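Local coordinates for protein inorganic pyrophosphatase (Shewanella sp. AS-11, PDB 6LL8) that probably hydrolyses diphosphate to two phosphates as a metal-dependent family II inorganic pyrophosphatase, at residues Ile35-Gly40 and Thr62-Glu67; Gly66-Ile71 and Thr88-Val93; Phe53-Pro58 and Ala137-Cys142. One frame throughout, in Å; residues are numbered along the deposited sequence. Where two conformers were deposited one is given.

Contact 1. Residues Ile35-Gly40 and Thr62-Glu67; sequences IAARLG and TSYAGE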
loop_
_atom_site.group_PDB
_atom_site.type_symbol
_atom_site.label_atom_id
_atom_site.label_comp_id
_atom_site.label_asym_id
_atom_site.label_seq_id
_atom_site.Cartn_x
_atom_site.Cartn_y
_atom_site.Cartn_z
ATOM N N ILE A 35 7.474 -15.003 -11.943
ATOM C CA ILE A 35 6.564 -15.608 -10.947
ATOM C C ILE A 35 6.108 -14.476 -10.029
ATOM O O ILE A 35 6.938 -13.793 -9.437
ATOM C CB ILE A 35 7.257 -16.716 -10.147
ATOM C CG1 ILE A 35 7.706 -17.847 -11.067
ATOM C CG2 ILE A 35 6.344 -17.222 -9.043
ATOM C CD1 ILE A 35 8.679 -18.789 -10.432
ATOM N N ALA A 36 4.803 -14.328 -9.843
ATOM C CA ALA A 36 4.239 -13.415 -8.837
ATOM C C ALA A 36 4.395 -13.997 -7.443
ATOM O O ALA A 36 4.159 -15.202 -7.234
ATOM C CB ALA A 36 2.797 -13.138 -9.112
ATOM N N ALA A 37 4.761 -13.186 -6.478
ATOM C CA ALA A 37 4.917 -13.650 -5.107
ATOM C C ALA A 37 4.356 -12.619 -4.140
ATOM O O ALA A 37 4.039 -11.479 -4.516
ATOM C CB ALA A 37 6.350 -13.988 -4.809
ATOM N N ARG A 38 4.277 -13.022 -2.887
ATOM C CA ARG A 38 3.810 -12.168 -1.796
ATOM C C ARG A 38 4.625 -12.436 -0.530
ATOM O O ARG A 38 5.041 -13.575 -0.293
ATOM C CB ARG A 38 2.329 -12.348 -1.512
ATOM C CG ARG A 38 1.925 -13.744 -1.067
ATOM C CD ARG A 38 0.418 -13.907 -1.019
ATOM N NE ARG A 38 0.047 -15.299 -0.859
ATOM C CZ ARG A 38 -0.203 -15.932 0.272
ATOM N NH1 ARG A 38 -0.180 -15.312 1.428
ATOM N NH2 ARG A 38 -0.534 -17.208 0.214
ATOM N N LEU A 39 4.760 -11.410 0.288
ATOM C CA LEU A 39 5.517 -11.458 1.560
ATOM C C LEU A 39 4.619 -11.645 2.768
ATOM O O LEU A 39 5.139 -11.647 3.875
ATOM C CB LEU A 39 6.300 -10.175 1.716
ATOM C CG LEU A 39 7.498 -10.024 0.807
ATOM C CD1 LEU A 39 8.086 -8.611 0.820
ATOM C CD2 LEU A 39 8.582 -11.022 1.185
ATOM N N GLY A 40 3.323 -11.770 2.585
ATOM C CA GLY A 40 2.395 -11.922 3.704
ATOM C C GLY A 40 1.072 -12.440 3.222
ATOM O O GLY A 40 0.876 -12.668 2.033
ATOM N N THR A 62 9.400 -15.704 1.283
ATOM C CA THR A 62 10.039 -14.669 2.123
ATOM C C THR A 62 11.546 -14.556 1.878
ATOM O O THR A 62 12.099 -13.498 2.253
ATOM C CB THR A 62 9.687 -14.858 3.586
ATOM O OG1 THR A 62 10.056 -16.162 3.991
ATOM C CG2 THR A 62 8.217 -14.633 3.817
ATOM N N SER A 63 12.200 -15.554 1.328
ATOM C CA SER A 63 13.654 -15.467 1.078
ATOM C C SER A 63 13.913 -15.427 -0.419
ATOM O O SER A 63 13.397 -16.249 -1.190
ATOM C CB SER A 63 14.417 -16.536 1.743
ATOM O OG SER A 63 15.694 -16.641 1.148
ATOM N N TYR A 64 14.710 -14.453 -0.786
ATOM C CA TYR A 64 14.986 -14.171 -2.204
ATOM C C TYR A 64 16.479 -14.080 -2.487
ATOM O O TYR A 64 16.860 -13.736 -3.608
ATOM C CB TYR A 64 14.320 -12.858 -2.642
ATOM C CG TYR A 64 12.826 -12.960 -2.612
ATOM C CD1 TYR A 64 12.152 -12.824 -1.422
ATOM C CD2 TYR A 64 12.083 -13.226 -3.753
ATOM C CE1 TYR A 64 10.786 -12.932 -1.354
ATOM C CE2 TYR A 64 10.704 -13.325 -3.698
ATOM C CZ TYR A 64 10.047 -13.161 -2.501
ATOM O OH TYR A 64 8.686 -13.273 -2.438
ATOM N N ALA A 65 17.342 -14.465 -1.554
ATOM C CA ALA A 65 18.783 -14.454 -1.842
ATOM C C ALA A 65 19.048 -15.264 -3.112
ATOM O O ALA A 65 18.510 -16.383 -3.265
ATOM C CB ALA A 65 19.567 -15.032 -0.705
ATOM N N GLY A 66 19.895 -14.745 -3.997
ATOM C CA GLY A 66 20.272 -15.437 -5.229
ATOM C C GLY A 66 19.266 -15.284 -6.355
ATOM O O GLY A 66 19.533 -15.775 -7.450
ATOM N N GLU A 67 18.123 -14.686 -6.089
ATOM C CA GLU A 67 17.053 -14.518 -7.085
ATOM C C GLU A 67 17.156 -13.168 -7.758
ATOM O O GLU A 67 17.806 -12.259 -7.224
ATOM C CB GLU A 67 15.685 -14.639 -6.425
ATOM C CG GLU A 67 15.459 -15.933 -5.663
ATOM C CD GLU A 67 15.411 -17.202 -6.493
ATOM O OE1 GLU A 67 15.321 -17.137 -7.723
ATOM O OE2 GLU A 67 15.426 -18.276 -5.894
#
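The phenol oxygen of Tyr-64 is hydrogen-bonded to the carbonyl oxygen of Lys-61 and lies against Ala-37, whose CB is 3.4 Å from Tyr-64 OH. The methyl sits at the rim of the ring, near its plane, so Ala-37 covers the hydroxyl end rather than a face. Leu-39 comes in obliquely to the tyrosine, its CD2 3.9 Å from Tyr-64 CE1, and the same methyl is 4.0 Å from Thr-62 CA. CB of Tyr-64 points toward residues 35-40, and CG stands anti to its own carbonyl carbon (chi1 -66°). Behind the ring the chain bends in a type II beta turn, closed by Glu-67 N on Tyr-64 O at 2.9 Å, with Gly-66 supplying the positive phi. Asp-83 accepts a hydrogen bond from the amide N of Tyr-64, and Lys-61 adds a cation-pi contact to the ring. The Leu-39 side chain is about 6 Å from that of the magnesium ligand His-9. The contact packs the loop between strands 59-60 and 68-72 against the C-terminal end of strand 34-38 in the parallel sheet of the DHH domain, where Leu-39 and Tyr-64 also touch Val-7 of the adjacent strand 4-7.

Contact 2. Residues Gly66-Ile71 and Thr88-Val93; sequences GEEVYI and TIVGIV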
loop_
_atom_site.group_PDB
_atom_site.type_symbol
_atom_site.label_atom_id
_atom_site.label_comp_id
_atom_site.label_asym_id
_atom_site.label_seq_id
_atom_site.Cartn_x
_atom_site.Cartn_y
_atom_site.Cartn_z
ATOM N N GLY A 66 19.895 -14.745 -3.997
ATOM C CA GLY A 66 20.272 -15.437 -5.229
ATOM C C GLY A 66 19.266 -15.284 -6.355
ATOM O O GLY A 66 19.533 -15.775 -7.450
ATOM N N GLU A 67 18.123 -14.686 -6.089
ATOM C CA GLU A 67 17.053 -14.518 -7.085
ATOM C C GLU A 67 17.156 -13.168 -7.758
ATOM O O GLU A 67 17.806 -12.259 -7.224
ATOM C CB GLU A 67 15.685 -14.639 -6.425
ATOM C CG GLU A 67 15.459 -15.933 -5.663
ATOM C CD GLU A 67 15.411 -17.202 -6.493
ATOM O OE1 GLU A 67 15.321 -17.137 -7.723
ATOM O OE2 GLU A 67 15.426 -18.276 -5.894
ATOM N N GLU A 68 16.476 -13.036 -8.889
ATOM C CA GLU A 68 16.192 -11.735 -9.518
ATOM C C GLU A 68 14.788 -11.335 -9.081
ATOM O O GLU A 68 13.857 -12.136 -9.146
ATOM C CB GLU A 68 16.283 -11.817 -11.030
ATOM C CG GLU A 68 17.708 -11.973 -11.534
ATOM C CD GLU A 68 17.770 -12.218 -13.028
ATOM O OE1 GLU A 68 17.104 -13.149 -13.462
ATOM O OE2 GLU A 68 18.562 -11.552 -13.697
ATOM N N VAL A 69 14.663 -10.084 -8.673
ATOM C CA VAL A 69 13.429 -9.563 -8.078
ATOM C C VAL A 69 13.012 -8.293 -8.789
ATOM O O VAL A 69 13.808 -7.370 -8.973
ATOM C CB VAL A 69 13.592 -9.318 -6.581
ATOM C CG1 VAL A 69 12.334 -8.765 -5.966
ATOM C CG2 VAL A 69 14.000 -10.578 -5.867
ATOM N N TYR A 70 11.731 -8.230 -9.134
ATOM C CA TYR A 70 11.084 -7.006 -9.651
ATOM C C TYR A 70 10.183 -6.541 -8.532
ATOM O O TYR A 70 9.182 -7.190 -8.182
ATOM C CB TYR A 70 10.335 -7.271 -10.951
ATOM C CG TYR A 70 10.245 -6.066 -11.842
ATOM C CD1 TYR A 70 9.627 -4.899 -11.426
ATOM C CD2 TYR A 70 10.744 -6.102 -13.133
ATOM C CE1 TYR A 70 9.572 -3.788 -12.249
ATOM C CE2 TYR A 70 10.674 -5.004 -13.986
ATOM C CZ TYR A 70 10.090 -3.832 -13.522
ATOM O OH TYR A 70 10.021 -2.696 -14.285
ATOM N N ILE A 71 10.572 -5.425 -7.921
ATOM C CA ILE A 71 9.890 -4.828 -6.763
ATOM C C ILE A 71 8.669 -4.057 -7.266
ATOM O O ILE A 71 8.759 -3.308 -8.225
ATOM C CB ILE A 71 10.849 -3.906 -6.009
ATOM C CG1 ILE A 71 12.056 -4.659 -5.444
ATOM C CG2 ILE A 71 10.130 -3.081 -4.944
ATOM C CD1 ILE A 71 11.788 -5.528 -4.271
ATOM N N THR A 88 19.218 -9.815 -6.628
ATOM C CA THR A 88 19.483 -8.792 -7.629
ATOM C C THR A 88 18.134 -8.166 -7.972
ATOM O O THR A 88 17.244 -8.836 -8.506
ATOM C CB THR A 88 20.140 -9.372 -8.870
ATOM O OG1 THR A 88 21.383 -9.971 -8.494
ATOM C CG2 THR A 88 20.367 -8.313 -9.922
ATOM N N ILE A 89 18.014 -6.874 -7.684
ATOM C CA ILE A 89 16.792 -6.133 -8.076
ATOM C C ILE A 89 16.928 -5.777 -9.548
ATOM O O ILE A 89 17.840 -4.998 -9.921
ATOM C CB ILE A 89 16.581 -4.891 -7.204
ATOM C CG1 ILE A 89 16.406 -5.259 -5.737
ATOM C CG2 ILE A 89 15.392 -4.092 -7.709
ATOM C CD1 ILE A 89 16.514 -4.112 -4.774
ATOM N N VAL A 90 16.067 -6.350 -10.381
ATOM C CA VAL A 90 16.067 -6.085 -11.814
ATOM C C VAL A 90 15.111 -4.963 -12.183
ATOM O O VAL A 90 15.229 -4.390 -13.265
ATOM C CB VAL A 90 15.811 -7.346 -12.645
ATOM C CG1 VAL A 90 16.953 -8.336 -12.458
ATOM C CG2 VAL A 90 14.459 -7.984 -12.358
ATOM N N GLY A 91 14.186 -4.639 -11.296
ATOM C CA GLY A 91 13.207 -3.607 -11.611
ATOM C C GLY A 91 12.493 -3.112 -10.389
ATOM O O GLY A 91 12.416 -3.843 -9.387
ATOM N N ILE A 92 11.951 -1.908 -10.480
ATOM C CA ILE A 92 11.015 -1.333 -9.500
ATOM C C ILE A 92 9.907 -0.686 -10.310
ATOM O O ILE A 92 10.207 0.148 -11.186
ATOM C CB ILE A 92 11.657 -0.298 -8.577
ATOM C CG1 ILE A 92 12.859 -0.907 -7.832
ATOM C CG2 ILE A 92 10.628 0.267 -7.612
ATOM C CD1 ILE A 92 13.649 0.106 -7.036
ATOM N N VAL A 93 8.663 -0.992 -9.996
ATOM C CA VAL A 93 7.493 -0.244 -10.510
ATOM C C VAL A 93 6.760 0.285 -9.296
ATOM O O VAL A 93 6.406 -0.489 -8.397
ATOM C CB VAL A 93 6.611 -1.090 -11.443
ATOM C CG1 VAL A 93 6.113 -2.385 -10.825
ATOM C CG2 VAL A 93 5.467 -0.243 -11.953
HETATM O O HOH W 1 20.886 -12.514 -7.423
#
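The ring of Tyr-70 lies flat on the backbone of Gly-91: Gly-91 CA stands 3.5 Å from the ring centroid and only 4° off the normal, a CH-pi contact over the middle of the face. A CB at this position would run into the ring. CG of Tyr-70 is anti to its backbone N (chi1 -152°) and lies beside the carbonyl carbon. Tyr-70 CE1 comes 3.5 Å from Ile-92 N and 4.0 Å from Val-93 CG1, while Val-90 CG2 approaches obliquely near CD2. The hydroxyl goes beyond the pair, to Glu-108 on the edge strand 108-111. Glu-68, on the same side of the sheet, crosses Val-90 at about a right angle, Glu-68 CB and CG both touching Val-90 CG1.

Strands 68-72 and 88-94 are parallel neighbours in the six-stranded sheet of the DHH domain, joined by a connection without a helix, and both run toward the metal site, where Asp-73 and His-95 follow on as magnesium ligands. Their ladder runs from Thr-88 N on Glu-67 O (2.9 Å) to Val-93 N on Ile-71 O. A beta bulge at Val-90, the extra residue opposite the step from Val-69 to Tyr-70, shifts the register by one, with Val-90 N donating to Val-69 O at 2.9 Å. On the face opposite Tyr-70, Ile-71 crosses Ile-89 at a slant, CG1 4.1 Å from Ile-89 CG2, and its CB meets Ile-92 CG1 at 4.0 Å. At the start of the ladder one water donates to Glu-67 O and also hydrogen-bonds Thr-88 OG1.

Contact 3. Residues Phe53-Pro58 and Ala137-Cys142; sequences FGFEAP and AGIMMC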
loop_
_atom_site.group_PDB
_atom_site.type_symbol
_atom_site.label_atom_id
_atom_site.label_comp_id
_atom_site.label_asym_id
_atom_site.label_seq_id
_atom_site.Cartn_x
_atom_site.Cartn_y
_atom_site.Cartn_z
ATOM N N PHE A 53 -12.520 -12.109 -9.470
ATOM C CA PHE A 53 -11.958 -12.285 -10.823
ATOM C C PHE A 53 -11.265 -13.628 -11.003
ATOM O O PHE A 53 -10.698 -13.854 -12.068
ATOM C CB PHE A 53 -11.059 -11.093 -11.176
ATOM C CG PHE A 53 -11.848 -9.831 -11.382
ATOM C CD1 PHE A 53 -12.590 -9.642 -12.532
ATOM C CD2 PHE A 53 -11.916 -8.901 -10.379
ATOM C CE1 PHE A 53 -13.391 -8.511 -12.665
ATOM C CE2 PHE A 53 -12.704 -7.772 -10.526
ATOM C CZ PHE A 53 -13.427 -7.576 -11.670
ATOM N N GLY A 54 -11.386 -14.546 -10.053
ATOM C CA GLY A 54 -10.984 -15.945 -10.265
ATOM C C GLY A 54 -9.525 -16.266 -10.044
ATOM O O GLY A 54 -9.082 -17.268 -10.581
ATOM N N PHE A 55 -8.788 -15.487 -9.274
ATOM C CA PHE A 55 -7.352 -15.722 -9.051
ATOM C C PHE A 55 -7.079 -16.404 -7.723
ATOM O O PHE A 55 -7.706 -16.093 -6.708
ATOM C CB PHE A 55 -6.592 -14.392 -9.035
ATOM C CG PHE A 55 -6.503 -13.730 -10.380
ATOM C CD1 PHE A 55 -5.472 -14.025 -11.237
ATOM C CD2 PHE A 55 -7.491 -12.866 -10.808
ATOM C CE1 PHE A 55 -5.428 -13.443 -12.493
ATOM C CE2 PHE A 55 -7.434 -12.266 -12.059
ATOM C CZ PHE A 55 -6.402 -12.562 -12.896
ATOM N N GLU A 56 -6.074 -17.258 -7.737
ATOM C CA GLU A 56 -5.420 -17.732 -6.506
ATOM C C GLU A 56 -4.419 -16.683 -6.012
ATOM O O GLU A 56 -3.900 -15.891 -6.793
ATOM C CB GLU A 56 -4.702 -19.053 -6.763
ATOM C CG GLU A 56 -5.617 -20.170 -7.234
ATOM C CD GLU A 56 -6.656 -20.653 -6.228
ATOM O OE1 GLU A 56 -6.407 -20.532 -5.008
ATOM O OE2 GLU A 56 -7.714 -21.175 -6.664
ATOM N N ALA A 57 -4.154 -16.672 -4.726
ATOM C CA ALA A 57 -3.116 -15.807 -4.141
ATOM C C ALA A 57 -1.790 -16.218 -4.737
ATOM O O ALA A 57 -1.492 -17.414 -4.860
ATOM C CB ALA A 57 -3.103 -15.942 -2.644
ATOM N N PRO A 58 -0.896 -15.260 -4.982
ATOM C CA PRO A 58 0.445 -15.577 -5.433
ATOM C C PRO A 58 1.213 -16.410 -4.405
ATOM O O PRO A 58 0.878 -16.445 -3.260
ATOM C CB PRO A 58 1.102 -14.212 -5.609
ATOM C CG PRO A 58 0.032 -13.201 -5.685
ATOM C CD PRO A 58 -1.156 -13.809 -4.991
ATOM N N ALA A 137 -7.407 -7.344 -16.135
ATOM C CA ALA A 137 -7.903 -5.958 -16.154
ATOM C C ALA A 137 -8.768 -5.689 -14.923
ATOM O O ALA A 137 -8.698 -4.587 -14.352
ATOM C CB ALA A 137 -8.682 -5.672 -17.425
ATOM N N GLY A 138 -9.572 -6.663 -14.536
ATOM C CA GLY A 138 -10.455 -6.466 -13.393
ATOM C C GLY A 138 -9.675 -6.220 -12.116
ATOM O O GLY A 138 -10.035 -5.348 -11.337
ATOM N N ILE A 139 -8.656 -7.045 -11.859
ATOM C CA ILE A 139 -7.918 -6.881 -10.593
ATOM C C ILE A 139 -7.101 -5.591 -10.658
ATOM O O ILE A 139 -6.941 -4.933 -9.612
ATOM C CB ILE A 139 -7.112 -8.124 -10.202
ATOM C CG1 ILE A 139 -5.918 -8.404 -11.113
ATOM C CG2 ILE A 139 -8.031 -9.324 -10.064
ATOM C CD1 ILE A 139 -5.026 -9.515 -10.616
ATOM N N MET A 140 -6.566 -5.212 -11.804
ATOM C CA MET A 140 -5.840 -3.943 -11.925
ATOM C C MET A 140 -6.774 -2.765 -11.644
ATOM O O MET A 140 -6.426 -1.832 -10.920
ATOM C CB MET A 140 -5.220 -3.819 -13.310
ATOM C CG MET A 140 -4.091 -4.807 -13.604
ATOM S SD MET A 140 -3.445 -4.657 -15.269
ATOM C CE MET A 140 -2.598 -3.090 -15.161
ATOM N N MET A 141 -7.963 -2.832 -12.221
ATOM C CA MET A 141 -8.990 -1.807 -12.001
ATOM C C MET A 141 -9.281 -1.672 -10.509
ATOM O O MET A 141 -9.334 -0.555 -9.972
ATOM C CB MET A 141 -10.236 -2.211 -12.769
ATOM C CG MET A 141 -11.396 -1.227 -12.644
ATOM S SD MET A 141 -13.021 -1.967 -12.914
ATOM C CE MET A 141 -13.116 -2.984 -11.448
ATOM N N CYS A 142 -9.489 -2.806 -9.849
ATOM C CA CYS A 142 -9.797 -2.784 -8.404
ATOM C C CYS A 142 -8.633 -2.166 -7.639
ATOM O O CYS A 142 -8.855 -1.376 -6.697
ATOM C CB CYS A 142 -10.095 -4.169 -7.870
ATOM S SG CYS A 142 -11.670 -4.841 -8.407
#
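Phe-53 lays one ring face on the helix backbone at Gly-138, whose CA is 3.6 Å from the ring centroid and 13° off the normal, a CH-pi contact over the centre. A CB on Gly-138 would collide with the ring. Cys-142, one turn further along the helix, meets the ring at its edge, SG 3.8 Å from Phe-53 CE2, as a sulfur-aromatic contact. Ile-139 serves both aromatics: its CG2, the branch anti to its carbonyl carbon, touches Phe-53 CB at 3.7 Å and Phe-55 CE2 at 3.6 Å, while its CD1 lies over the Phe-55 face, offset toward the rim. Phe-53 CB lies in the plane of the Phe-55 ring, at its edge. An alanine in place of Phe-53 would probably leave Gly-138 CA without its aromatic cover and Cys-142 SG without its ring edge, opening a gap over helix 134-147.

Further out, Gly-54 closes helix 44-53 in a Schellman motif, and its positive phi turns the chain between the two phenylalanines. Ile-21 of helix 14-29 touches both Phe-55 and Ile-139, and Cys-142 also packs on helix 176-187. The loop after helix 44-53 is thus joined to helix 134-147 within the DHH domain through apolar, CH-pi and sulfur-aromatic contacts, with no hydrogen bond between the two segments.

How the contacts relate
All three contacts lie in the DHH domain. Contacts 1 and 2, with centres about 10 Å apart, share Gly-66 and Glu-67 and both reach the same parallel sheet, in which strand 4-7 separates strands 34-38 and 68-72; Tyr-64 CD2 meets Val-69 CG2 between them at 3.9 Å. Contact 3 joins the loop after helix 44-53 to helix 134-147, its centre about 19 Å from contact 1 and 22 Å from contact 2. It still meets contact 1 through a probable hydrogen bond from Arg-38 NE to Pro-58 O (2.8 Å). Along the chain the segments of contacts 1 and 3 alternate, and contact 2 falls between the two segments of contact 3, all within the domain that carries the magnesium ligands His-9, Asp-13 and Asp-73.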